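PDB 2ZQ5: sulfotransferase from Mycobacterium tuberculosis, which probably transfers a sulfuryl group from a PAPS-type donor to an acceptor substrate. Local coordinates for residues E15-A20 and E38-L43; S19-K22 and D28-T31; V42-Y47 and F63-A68; Q118-W123 and Q217-N222; Q176-S181 and L230-H235. All coordinates share one frame; numbering follows the deposited sequence.

Contact 1 (E15-A20 and E38-L43)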
# COMPACT_ATOMS: atom_id res chain seq x y z
N GLU A 15 25.25 -1.77 -2.87
CA GLU A 15 25.12 -2.99 -2.08
C GLU A 15 23.73 -3.59 -2.19
O GLU A 15 23.58 -4.81 -2.29
CB GLU A 15 25.46 -2.72 -0.61
CG GLU A 15 26.91 -2.34 -0.37
CD GLU A 15 27.22 -2.11 1.10
OE1 GLU A 15 26.31 -1.69 1.84
OE2 GLU A 15 28.37 -2.35 1.51
N LEU A 16 22.70 -2.75 -2.16
CA LEU A 16 21.33 -3.24 -2.26
C LEU A 16 21.07 -3.88 -3.62
O LEU A 16 20.42 -4.93 -3.69
CB LEU A 16 20.34 -2.10 -2.01
CG LEU A 16 20.26 -1.65 -0.54
CD1 LEU A 16 19.38 -0.41 -0.43
CD2 LEU A 16 19.70 -2.78 0.31
N HIS A 17 21.56 -3.27 -4.69
CA HIS A 17 21.37 -3.84 -6.02
C HIS A 17 22.11 -5.18 -6.09
O HIS A 17 21.57 -6.16 -6.61
CB HIS A 17 21.91 -2.89 -7.10
CG HIS A 17 20.99 -1.76 -7.44
ND1 HIS A 17 20.84 -0.65 -6.63
CD2 HIS A 17 20.15 -1.57 -8.49
CE1 HIS A 17 19.96 0.17 -7.17
NE2 HIS A 17 19.52 -0.37 -8.30
N ALA A 18 23.33 -5.21 -5.57
CA ALA A 18 24.12 -6.43 -5.58
C ALA A 18 23.43 -7.55 -4.79
O ALA A 18 23.41 -8.70 -5.23
CB ALA A 18 25.51 -6.16 -5.02
N SER A 19 22.87 -7.22 -3.63
CA SER A 19 22.19 -8.22 -2.81
C SER A 19 20.94 -8.74 -3.49
O SER A 19 20.60 -9.92 -3.37
CB SER A 19 21.82 -7.64 -1.44
OG SER A 19 22.98 -7.37 -0.68
N ALA A 20 20.23 -7.87 -4.20
CA ALA A 20 19.02 -8.28 -4.90
C ALA A 20 19.41 -9.26 -6.00
O ALA A 20 18.79 -10.32 -6.15
CB ALA A 20 18.32 -7.07 -5.50
N GLU A 38 17.04 7.96 -7.36
CA GLU A 38 17.08 9.16 -6.52
C GLU A 38 16.28 8.89 -5.25
O GLU A 38 16.71 9.24 -4.15
CB GLU A 38 16.48 10.38 -7.23
CG GLU A 38 16.74 11.69 -6.47
CD GLU A 38 15.90 12.86 -6.95
OE1 GLU A 38 15.43 12.84 -8.10
OE2 GLU A 38 15.71 13.82 -6.16
N ALA A 39 15.11 8.28 -5.41
CA ALA A 39 14.25 7.97 -4.28
C ALA A 39 14.98 7.10 -3.27
O ALA A 39 14.94 7.37 -2.07
CB ALA A 39 12.98 7.28 -4.76
N LEU A 40 15.65 6.05 -3.75
CA LEU A 40 16.37 5.15 -2.86
C LEU A 40 17.48 5.89 -2.11
O LEU A 40 17.68 5.68 -0.91
CB LEU A 40 16.96 3.98 -3.66
CG LEU A 40 17.72 2.92 -2.86
CD1 LEU A 40 16.85 2.38 -1.72
CD2 LEU A 40 18.14 1.80 -3.80
N GLY A 41 18.20 6.76 -2.82
CA GLY A 41 19.27 7.51 -2.19
C GLY A 41 18.76 8.43 -1.09
O GLY A 41 19.35 8.51 -0.01
N VAL A 42 17.67 9.13 -1.37
CA VAL A 42 17.07 10.03 -0.39
C VAL A 42 16.57 9.24 0.82
O VAL A 42 16.75 9.65 1.97
CB VAL A 42 15.90 10.82 -1.01
CG1 VAL A 42 15.14 11.57 0.08
CG2 VAL A 42 16.44 11.80 -2.04
N LEU A 43 15.95 8.09 0.56
CA LEU A 43 15.44 7.25 1.63
C LEU A 43 16.57 6.71 2.51
O LEU A 43 16.45 6.70 3.74
CB LEU A 43 14.62 6.10 1.03
CG LEU A 43 13.90 5.14 1.98
CD1 LEU A 43 12.96 5.91 2.91
CD2 LEU A 43 13.13 4.12 1.16
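Leu40 meets Leu16 and His17 in a small, buried, mainly apolar helix-to-helix contact near the N-terminal end of the chain, between helix 13-24 and helix 36-50. The backbones stay well apart, with 9.8 Å between the CA atoms of Leu16 and Leu40, and long side chains bridge the interval. Leu40 lies with CG anti to the backbone N (chi1 -178°), which stretches its fork toward the other helix and gives each methyl a separate partner. Its CD1 lies 4.0 Å from Leu16 CD1, the two side chains meeting at a slant. The other methyl, Leu40 CD2, comes 4.2 Å from His17 CE1, obliquely to the imidazole, as the two side chains pass in opposite senses. Histidine suits this border because CE1 gives the leucine a carbon to pack on while both ring nitrogens have polar partners elsewhere: ND1 is bonded to Val13 O and NE2 to Tyr36 OH, which together fix the rotation of the ring. Leu69 of helix 55-81 touches Leu16 and His17, so a third helix closes the seam. This is apolar helix-to-helix packing within the N-terminal helical region formed by helices 13-24, 36-50 and 55-81.

Contact 2 (S19-K22 and D28-T31)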
# COMPACT_ATOMS: atom_id res chain seq x y z
N SER A 19 22.87 -7.22 -3.63
CA SER A 19 22.19 -8.22 -2.81
C SER A 19 20.94 -8.74 -3.49
O SER A 19 20.60 -9.92 -3.37
CB SER A 19 21.82 -7.64 -1.44
OG SER A 19 22.98 -7.37 -0.68
N ALA A 20 20.23 -7.87 -4.20
CA ALA A 20 19.02 -8.28 -4.90
C ALA A 20 19.41 -9.26 -6.00
O ALA A 20 18.79 -10.32 -6.15
CB ALA A 20 18.32 -7.07 -5.50
N THR A 21 20.43 -8.91 -6.76
CA THR A 21 20.91 -9.77 -7.84
C THR A 21 21.46 -11.09 -7.30
O THR A 21 21.31 -12.14 -7.92
CB THR A 21 22.00 -9.06 -8.67
OG1 THR A 21 21.40 -7.99 -9.41
CG2 THR A 21 22.66 -10.03 -9.63
N LYS A 22 22.11 -11.04 -6.14
CA LYS A 22 22.67 -12.24 -5.55
C LYS A 22 21.57 -13.23 -5.18
O LYS A 22 21.73 -14.44 -5.34
CB LYS A 22 23.48 -11.88 -4.30
CG LYS A 22 24.15 -13.07 -3.61
CD LYS A 22 24.86 -12.62 -2.35
CE LYS A 22 25.48 -13.79 -1.61
NZ LYS A 22 26.11 -13.34 -0.33
N ASP A 28 18.64 -7.05 -14.55
CA ASP A 28 18.04 -6.00 -15.36
C ASP A 28 17.01 -5.28 -14.49
O ASP A 28 15.90 -5.75 -14.30
CB ASP A 28 17.35 -6.58 -16.60
CG ASP A 28 16.74 -5.51 -17.49
OD1 ASP A 28 16.79 -4.31 -17.12
OD2 ASP A 28 16.21 -5.85 -18.57
N PHE A 29 17.41 -4.13 -13.96
CA PHE A 29 16.54 -3.34 -13.10
C PHE A 29 15.67 -2.40 -13.92
O PHE A 29 14.91 -1.60 -13.38
CB PHE A 29 17.39 -2.54 -12.11
CG PHE A 29 18.12 -3.40 -11.11
CD1 PHE A 29 17.53 -3.74 -9.90
CD2 PHE A 29 19.39 -3.89 -11.40
CE1 PHE A 29 18.19 -4.56 -8.98
CE2 PHE A 29 20.06 -4.71 -10.49
CZ PHE A 29 19.46 -5.04 -9.28
N GLY A 30 15.79 -2.49 -15.25
CA GLY A 30 15.01 -1.64 -16.12
C GLY A 30 15.57 -0.23 -16.14
O GLY A 30 16.59 0.05 -15.51
N THR A 31 14.91 0.66 -16.87
CA THR A 31 15.36 2.04 -16.94
C THR A 31 14.99 2.74 -15.64
O THR A 31 14.24 2.20 -14.82
CB THR A 31 14.69 2.80 -18.10
OG1 THR A 31 13.28 2.89 -17.86
CG2 THR A 31 14.93 2.07 -19.42
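Phe29 reaches the helix because its CG stands beside the backbone N (chi1 -66°), which swings the ring from the loop toward Ala20 and Thr21; on the helix side, Thr21 places OG1 in the same relation to its own N (chi1 -69°), leaving CG2 anti to it. The hydroxyl OG1 of Thr21 lies 3.5 Å from Phe29 CZ and 3.7 Å from Phe29 CE2, slanted to the ring. This is van der Waals contact, for the polar needs of OG1 are met by a hydrogen bond to Leu26 O and a weak one to His17 O. Ala20 CB sits at the ring edge, near its plane, 4.3 Å from Phe29 CE1, where a small side chain is enough to meet the phenyl group. The segment 28-31 belongs to the loop that leads from helix 13-24 to helix 36-50, and residues 28-30 fold there as an Asx turn: Gly30 N donates to Asp28 OD1 over 2.8 Å at an N-H...O angle of 146°, approaching from the anti side and out of the carboxylate plane. Glycine suits position 30, where phi is positive. Around this turn, the other carboxylate oxygen of Asp28 makes a salt bridge with Lys80, the imidazole of His17 meets the Phe29 ring edge-to-face, Leu73 packs on that ring, and Arg72 NE bonds to Phe29 O.

Contact 3 (V42-Y47 and F63-A68)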
# COMPACT_ATOMS: atom_id res chain seq x y z
N VAL A 42 17.67 9.13 -1.37
CA VAL A 42 17.07 10.03 -0.39
C VAL A 42 16.57 9.24 0.82
O VAL A 42 16.75 9.65 1.97
CB VAL A 42 15.90 10.82 -1.01
CG1 VAL A 42 15.14 11.57 0.08
CG2 VAL A 42 16.44 11.80 -2.04
N LEU A 43 15.95 8.09 0.56
CA LEU A 43 15.44 7.25 1.63
C LEU A 43 16.57 6.71 2.51
O LEU A 43 16.45 6.70 3.74
CB LEU A 43 14.62 6.10 1.03
CG LEU A 43 13.90 5.14 1.98
CD1 LEU A 43 12.96 5.91 2.91
CD2 LEU A 43 13.13 4.12 1.16
N LEU A 44 17.66 6.26 1.88
CA LEU A 44 18.80 5.74 2.63
C LEU A 44 19.44 6.83 3.48
O LEU A 44 19.81 6.58 4.63
CB LEU A 44 19.85 5.15 1.68
CG LEU A 44 19.52 3.78 1.10
CD1 LEU A 44 20.53 3.41 0.03
CD2 LEU A 44 19.52 2.75 2.22
N ASP A 45 19.56 8.03 2.93
CA ASP A 45 20.15 9.13 3.69
C ASP A 45 19.27 9.44 4.89
O ASP A 45 19.77 9.80 5.96
CB ASP A 45 20.30 10.38 2.82
CG ASP A 45 21.46 10.29 1.84
OD1 ASP A 45 22.22 9.31 1.89
OD2 ASP A 45 21.60 11.22 1.02
N ALA A 46 17.96 9.30 4.72
CA ALA A 46 17.03 9.58 5.81
C ALA A 46 17.17 8.52 6.90
O ALA A 46 17.27 8.84 8.08
CB ALA A 46 15.61 9.62 5.29
N TYR A 47 17.16 7.25 6.51
CA TYR A 47 17.29 6.17 7.49
C TYR A 47 18.56 6.29 8.31
O TYR A 47 18.53 6.25 9.54
CB TYR A 47 17.31 4.80 6.80
CG TYR A 47 15.96 4.26 6.39
CD1 TYR A 47 14.89 4.25 7.29
CD2 TYR A 47 15.76 3.72 5.13
CE1 TYR A 47 13.65 3.72 6.93
CE2 TYR A 47 14.53 3.18 4.76
CZ TYR A 47 13.48 3.19 5.66
OH TYR A 47 12.25 2.69 5.30
N PHE A 63 16.51 -5.52 4.69
CA PHE A 63 15.72 -6.61 4.13
C PHE A 63 14.58 -6.06 3.27
O PHE A 63 14.35 -6.53 2.15
CB PHE A 63 15.14 -7.46 5.26
CG PHE A 63 14.36 -8.65 4.78
CD1 PHE A 63 15.01 -9.80 4.33
CD2 PHE A 63 12.97 -8.63 4.78
CE1 PHE A 63 14.28 -10.91 3.89
CE2 PHE A 63 12.23 -9.73 4.33
CZ PHE A 63 12.89 -10.87 3.89
N PHE A 64 13.88 -5.06 3.79
CA PHE A 64 12.76 -4.47 3.05
C PHE A 64 13.19 -3.79 1.76
O PHE A 64 12.49 -3.89 0.74
CB PHE A 64 12.00 -3.46 3.91
CG PHE A 64 11.49 -4.01 5.21
CD1 PHE A 64 10.99 -5.30 5.29
CD2 PHE A 64 11.50 -3.22 6.35
CE1 PHE A 64 10.49 -5.80 6.50
CE2 PHE A 64 11.00 -3.70 7.56
CZ PHE A 64 10.50 -5.00 7.63
N LEU A 65 14.31 -3.07 1.79
CA LEU A 65 14.77 -2.38 0.60
C LEU A 65 15.29 -3.37 -0.44
O LEU A 65 15.05 -3.19 -1.63
CB LEU A 65 15.84 -1.34 0.96
CG LEU A 65 15.32 -0.20 1.85
CD1 LEU A 65 16.45 0.78 2.11
CD2 LEU A 65 14.15 0.52 1.17
N ARG A 66 15.99 -4.40 0.00
CA ARG A 66 16.47 -5.40 -0.94
C ARG A 66 15.24 -6.05 -1.56
O ARG A 66 15.21 -6.34 -2.76
CB ARG A 66 17.30 -6.48 -0.24
CG ARG A 66 17.88 -7.51 -1.21
CD ARG A 66 18.48 -8.71 -0.50
NE ARG A 66 17.45 -9.51 0.16
CZ ARG A 66 17.68 -10.67 0.77
NH1 ARG A 66 18.90 -11.18 0.79
NH2 ARG A 66 16.68 -11.32 1.34
N GLY A 67 14.22 -6.27 -0.73
CA GLY A 67 12.99 -6.88 -1.21
C GLY A 67 12.31 -6.06 -2.29
O GLY A 67 11.75 -6.61 -3.24
N ALA A 68 12.34 -4.74 -2.14
CA ALA A 68 11.73 -3.86 -3.12
C ALA A 68 12.46 -3.99 -4.46
O ALA A 68 11.83 -4.02 -5.51
CB ALA A 68 11.79 -2.42 -2.63
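Leu65 carries its whole side of this contact, dividing its two methyls among Leu43, Leu44 and Tyr47. Its CG lies anti to the carbonyl carbon (chi1 -65°), and with the second torsion extended the fork is carried toward segment 42-47. One branch, Leu65 CD1, lies 3.6 Å from Leu44 CD2 and 4.1 Å from Tyr47 CE2; the other, Leu65 CD2, lies 3.7 Å from Leu43 CD2. The two neighbouring leucines of segment 42-47 use different conformations to converge on it. Leu43 already points across the gap and keeps CG anti to its N (chi1 -176°), so that its CD2 meets Leu65 at a slant. The CB of Leu44 leaves its helix more to the flank, and a CG turned back beside the N brings CD2 round to slide past Leu65 in the opposite sense. Tyr47, one helical turn beyond Leu43, brings the carbon CE2 of its ring against the methyl, oblique to it. The segments run almost exactly antiparallel (175°), as in a helical hairpin, for helix 36-50 and helix 55-81 follow each other in the chain. The axes of segments 42-47 and 63-68 come within 12.7 Å of each other, a wide spacing that suits leucine, which is long enough to meet leucine midway. Leu16 of helix 13-24 also packs on Leu65, and Val13 of that helix touches Leu44. Beyond the hairpin, Tyr196 of helix 194-201 touches Leu43, while Tyr187 and Val193 lie against Tyr47.

Contact 4 (Q118-W123 and Q217-N222)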
# COMPACT_ATOMS: atom_id res chain seq x y z
N GLN A 118 -11.15 -8.14 -9.78
CA GLN A 118 -9.89 -8.80 -9.45
C GLN A 118 -9.09 -7.88 -8.53
O GLN A 118 -9.13 -6.66 -8.68
CB GLN A 118 -9.09 -9.12 -10.72
CG GLN A 118 -8.64 -7.90 -11.52
CD GLN A 118 -7.81 -8.28 -12.73
OE1 GLN A 118 -6.80 -8.97 -12.62
NE2 GLN A 118 -8.24 -7.82 -13.91
N GLY A 119 -8.39 -8.48 -7.58
CA GLY A 119 -7.58 -7.72 -6.64
C GLY A 119 -6.13 -8.17 -6.66
O GLY A 119 -5.79 -9.18 -7.28
N LEU A 120 -5.28 -7.43 -5.97
CA LEU A 120 -3.85 -7.72 -5.91
C LEU A 120 -3.52 -8.78 -4.87
O LEU A 120 -3.18 -8.47 -3.73
CB LEU A 120 -3.07 -6.44 -5.61
CG LEU A 120 -1.55 -6.55 -5.61
CD1 LEU A 120 -1.05 -6.90 -7.01
CD2 LEU A 120 -0.96 -5.22 -5.17
N HIS A 121 -3.61 -10.05 -5.26
CA HIS A 121 -3.32 -11.13 -4.34
C HIS A 121 -1.90 -11.00 -3.81
O HIS A 121 -0.96 -10.74 -4.56
CB HIS A 121 -3.53 -12.47 -5.03
CG HIS A 121 -4.91 -12.63 -5.59
ND1 HIS A 121 -6.01 -12.89 -4.81
CD2 HIS A 121 -5.37 -12.46 -6.85
CE1 HIS A 121 -7.09 -12.88 -5.56
NE2 HIS A 121 -6.73 -12.62 -6.81
N MET A 122 -1.77 -11.20 -2.50
CA MET A 122 -0.49 -11.09 -1.82
C MET A 122 0.68 -11.77 -2.54
O MET A 122 1.70 -11.14 -2.79
CB MET A 122 -0.64 -11.65 -0.40
CG MET A 122 0.46 -11.28 0.58
SD MET A 122 2.09 -11.92 0.16
CE MET A 122 1.82 -13.63 0.22
N TRP A 123 0.54 -13.05 -2.88
CA TRP A 123 1.64 -13.74 -3.51
C TRP A 123 2.05 -13.19 -4.86
O TRP A 123 3.21 -13.32 -5.27
CB TRP A 123 1.37 -15.25 -3.61
CG TRP A 123 0.37 -15.71 -4.65
CD1 TRP A 123 -0.98 -15.55 -4.63
CD2 TRP A 123 0.67 -16.48 -5.82
NE1 TRP A 123 -1.55 -16.18 -5.71
CE2 TRP A 123 -0.56 -16.76 -6.46
CE3 TRP A 123 1.86 -16.96 -6.39
CZ2 TRP A 123 -0.63 -17.50 -7.65
CZ3 TRP A 123 1.78 -17.70 -7.57
CH2 TRP A 123 0.54 -17.96 -8.18
N GLN A 217 -1.35 -4.70 -15.58
CA GLN A 217 -1.50 -5.31 -16.90
C GLN A 217 -0.90 -6.71 -16.90
O GLN A 217 -1.47 -7.64 -17.47
CB GLN A 217 -0.79 -4.48 -17.97
CG GLN A 217 -1.45 -3.16 -18.31
CD GLN A 217 -0.66 -2.39 -19.36
OE1 GLN A 217 0.52 -2.11 -19.18
NE2 GLN A 217 -1.31 -2.07 -20.47
N LEU A 218 0.27 -6.84 -16.28
CA LEU A 218 0.97 -8.12 -16.21
C LEU A 218 0.23 -9.12 -15.33
O LEU A 218 -0.08 -10.23 -15.77
CB LEU A 218 2.38 -7.89 -15.64
CG LEU A 218 3.14 -9.15 -15.21
CD1 LEU A 218 3.58 -9.94 -16.44
CD2 LEU A 218 4.34 -8.74 -14.37
N ILE A 219 -0.05 -8.74 -14.09
CA ILE A 219 -0.73 -9.63 -13.17
C ILE A 219 -2.13 -9.98 -13.65
O ILE A 219 -2.60 -11.10 -13.44
CB ILE A 219 -0.78 -8.99 -11.75
CG1 ILE A 219 0.64 -8.81 -11.23
CG2 ILE A 219 -1.61 -9.87 -10.81
CD1 ILE A 219 0.74 -7.99 -9.96
N GLY A 220 -2.80 -9.03 -14.32
CA GLY A 220 -4.14 -9.28 -14.81
C GLY A 220 -4.23 -9.76 -16.25
O GLY A 220 -5.31 -9.73 -16.84
N LEU A 221 -3.11 -10.23 -16.80
CA LEU A 221 -3.06 -10.71 -18.18
C LEU A 221 -4.08 -11.79 -18.53
O LEU A 221 -4.58 -11.84 -19.66
CB LEU A 221 -1.66 -11.23 -18.50
CG LEU A 221 -1.44 -11.78 -19.92
CD1 LEU A 221 -1.54 -10.63 -20.92
CD2 LEU A 221 -0.07 -12.45 -20.01
N ASN A 222 -4.39 -12.65 -17.57
CA ASN A 222 -5.35 -13.74 -17.80
C ASN A 222 -6.76 -13.40 -17.34
O ASN A 222 -7.67 -14.24 -17.43
CB ASN A 222 -4.88 -15.01 -17.08
CG ASN A 222 -3.53 -15.49 -17.56
OD1 ASN A 222 -3.26 -15.52 -18.76
ND2 ASN A 222 -2.68 -15.89 -16.62
O HOH W 1 -6.22 -7.09 -16.10
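Gln118 NE2 donates to two acceptors, Lys226 O and a water that ties it to Gly220. The water accepts from Gln118 NE2 over 3.1 Å and donates to Gly220 O over 2.9 Å, linking a strand side chain to the carbonyl just past a helix end. The other amide atom, Gln118 OE1, accepts from Arg131 NH1 and rests 3.5 Å from Gly220 CA. Glycine fits because a CB at this position would run into Gln118 OE1. Gln118 CG lies between the backbone N and the carbonyl carbon (chi1 64°), and the extended chain beyond carries the amide to the C-terminal end of helix 206-219. With partners on both O and N, the amide is held against rotation, a role glutamine can fill in a buried place. Beside this polar end, the contact is apolar: Leu120 CD1 and Ile219 CD1 touch at 3.6 Å, the two side chains crossing at about a right angle. Leu120 centres an inverse gamma turn, closed by a weak bond of 3.1 Å from His121 N to Gly119 O, and His121 is then the N-cap of helix 122-126. Trp228, on the neighbouring strand, touches both Gln118 and Ile219. A helix packed against the end of an outermost parallel strand, and leading into the strand beside it, is typical of the alpha/beta layering of the P-loop-type sulfotransferase fold.

Contact 5 (Q176-S181 and L230-H235)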
# COMPACT_ATOMS: atom_id res chain seq x y z
N GLN A 176 2.87 -2.46 -2.13
CA GLN A 176 3.65 -3.64 -2.48
C GLN A 176 4.16 -3.53 -3.91
O GLN A 176 5.14 -4.17 -4.27
CB GLN A 176 2.81 -4.91 -2.30
CG GLN A 176 2.70 -5.35 -0.85
CD GLN A 176 3.84 -6.24 -0.41
OE1 GLN A 176 5.00 -6.01 -0.76
NE2 GLN A 176 3.52 -7.28 0.35
N LEU A 177 3.48 -2.73 -4.72
CA LEU A 177 3.91 -2.51 -6.10
C LEU A 177 4.72 -1.22 -6.19
O LEU A 177 5.78 -1.20 -6.81
CB LEU A 177 2.71 -2.41 -7.05
CG LEU A 177 1.87 -3.67 -7.26
CD1 LEU A 177 0.70 -3.34 -8.17
CD2 LEU A 177 2.73 -4.78 -7.88
N LEU A 178 4.23 -0.16 -5.56
CA LEU A 178 4.91 1.14 -5.60
C LEU A 178 6.30 1.12 -4.98
O LEU A 178 7.15 1.94 -5.32
CB LEU A 178 4.03 2.20 -4.92
CG LEU A 178 2.69 2.47 -5.61
CD1 LEU A 178 1.78 3.24 -4.67
CD2 LEU A 178 2.91 3.24 -6.91
N ARG A 179 6.55 0.17 -4.07
CA ARG A 179 7.86 0.07 -3.44
C ARG A 179 8.92 -0.20 -4.51
O ARG A 179 10.10 0.10 -4.30
CB ARG A 179 7.88 -1.06 -2.40
CG ARG A 179 7.65 -2.44 -2.99
CD ARG A 179 7.75 -3.57 -1.97
NE ARG A 179 7.34 -4.82 -2.59
CZ ARG A 179 7.79 -6.03 -2.25
NH1 ARG A 179 8.68 -6.17 -1.28
NH2 ARG A 179 7.33 -7.10 -2.90
N GLN A 180 8.51 -0.75 -5.65
CA GLN A 180 9.46 -1.04 -6.72
C GLN A 180 10.13 0.25 -7.20
O GLN A 180 11.27 0.23 -7.68
CB GLN A 180 8.76 -1.72 -7.90
CG GLN A 180 8.31 -3.14 -7.63
CD GLN A 180 7.81 -3.85 -8.88
OE1 GLN A 180 8.08 -3.41 -10.00
NE2 GLN A 180 7.10 -4.95 -8.70
N SER A 181 9.42 1.37 -7.06
CA SER A 181 9.91 2.69 -7.46
C SER A 181 10.43 3.48 -6.26
O SER A 181 10.87 4.62 -6.40
CB SER A 181 8.77 3.50 -8.09
OG SER A 181 8.18 2.82 -9.19
N LEU A 230 -8.28 -1.72 -6.19
CA LEU A 230 -7.05 -1.43 -5.47
C LEU A 230 -7.33 -0.71 -4.16
O LEU A 230 -8.39 -0.10 -4.00
CB LEU A 230 -6.14 -0.52 -6.31
CG LEU A 230 -5.68 -0.90 -7.72
CD1 LEU A 230 -5.08 -2.29 -7.69
CD2 LEU A 230 -6.84 -0.83 -8.72
N LYS A 231 -6.38 -0.77 -3.24
CA LYS A 231 -6.51 -0.06 -1.97
C LYS A 231 -5.12 0.30 -1.47
O LYS A 231 -4.22 -0.55 -1.44
CB LYS A 231 -7.25 -0.89 -0.92
CG LYS A 231 -7.62 -0.09 0.33
CD LYS A 231 -6.60 -0.22 1.46
CE LYS A 231 -6.79 -1.53 2.21
NZ LYS A 231 -6.08 -1.53 3.52
N ASN A 232 -4.94 1.55 -1.06
CA ASN A 232 -3.64 1.99 -0.56
C ASN A 232 -3.69 3.43 -0.06
O ASN A 232 -4.39 4.26 -0.62
CB ASN A 232 -2.59 1.89 -1.66
CG ASN A 232 -1.18 1.87 -1.11
OD1 ASN A 232 -0.86 1.06 -0.24
ND2 ASN A 232 -0.32 2.74 -1.63
N PRO A 233 -2.93 3.73 1.01
CA PRO A 233 -2.92 5.10 1.53
C PRO A 233 -2.31 6.13 0.56
O PRO A 233 -2.65 7.30 0.61
CB PRO A 233 -2.08 4.97 2.80
CG PRO A 233 -2.41 3.59 3.28
CD PRO A 233 -2.36 2.79 1.99
N SER A 234 -1.42 5.69 -0.34
CA SER A 234 -0.78 6.62 -1.26
C SER A 234 -1.74 7.37 -2.17
O SER A 234 -1.46 8.49 -2.61
CB SER A 234 0.25 5.89 -2.14
OG SER A 234 -0.40 5.07 -3.10
N HIS A 235 -2.89 6.77 -2.45
CA HIS A 235 -3.85 7.39 -3.34
C HIS A 235 -4.34 8.75 -2.83
O HIS A 235 -4.82 9.57 -3.60
CB HIS A 235 -4.98 6.40 -3.60
CG HIS A 235 -4.48 5.12 -4.20
ND1 HIS A 235 -4.96 3.87 -3.85
CD2 HIS A 235 -3.48 4.90 -5.09
CE1 HIS A 235 -4.27 2.94 -4.49
NE2 HIS A 235 -3.37 3.54 -5.24
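Leu178 and Ser234 mark the closest backbone approach, 9.0 Å between CA atoms, where helix 175-178 and the 3-10 segment after it face the chain leaving strand 227-231. Leu178 bridges the gap with one methyl: its CD1 lies 3.3 Å from Ser234 OG and 3.7 Å from Asn232 ND2, packing snugly over a polar pair. That pair is bonded within its own segment, for Asn232 ND2 donates to Ser234 OG over 2.8 Å at 146°, the oxygen lying close to the amide plane. Ser234 holds OG between its backbone N and carbonyl carbon (chi1 72°), which turns the hydroxyl back toward the asparagine; Tyr209 OH is a second partner. Asparagine and serine thus suit the bend after the strand, since the amide NH2 and the hydroxyl bond to each other while Leu178 packs on both. On the helical side the chain is braced locally. Arg179 NE donates to Gln176 O over 2.8 Å, the oxygen lying near the guanidinium plane, and Gln176 OE1 stands 3.1 Å above that plane, over its centre, where its negative end probably favours the cation. Next to Asn232, Lys231 NZ forms a salt bridge with Glu173 and bonds to Thr104 OG1, while Asn232 O is bonded to Thr97 OG1. Such a polar network, at the C-terminal ends of parallel strands 94-97 and 227-231 and the start of helix 104-111, is consistent with the region where relatives in the P-loop-like sulfotransferase fold bind the sulfuryl donor.

Overall arrangement
Contacts 1, 2 and 3 belong to one N-terminal, mostly helical region: contacts 1 and 2 share Ser19 and Ala20, contacts 1 and 3 share Val42 and Leu43, and the centres of 1 and 3 lie only about 6 Å apart. This region touches segment 176-181, which packs beside the parallel sheet, since Ala68 CB meets Arg179 O at 3.5 Å and Ala39 CB meets Ser181 O at 3.8 Å. Contact 4 reaches strand 117-119 and contact 5 strand 227-231, neighbours in that sheet, and the two contacts meet through Leu120 and Leu177. Contact 5, centred about 4 Å from the centre of the chain, is near the probable donor site; contact 2 lies farther out, its centre about 20 Å from that of contact 5.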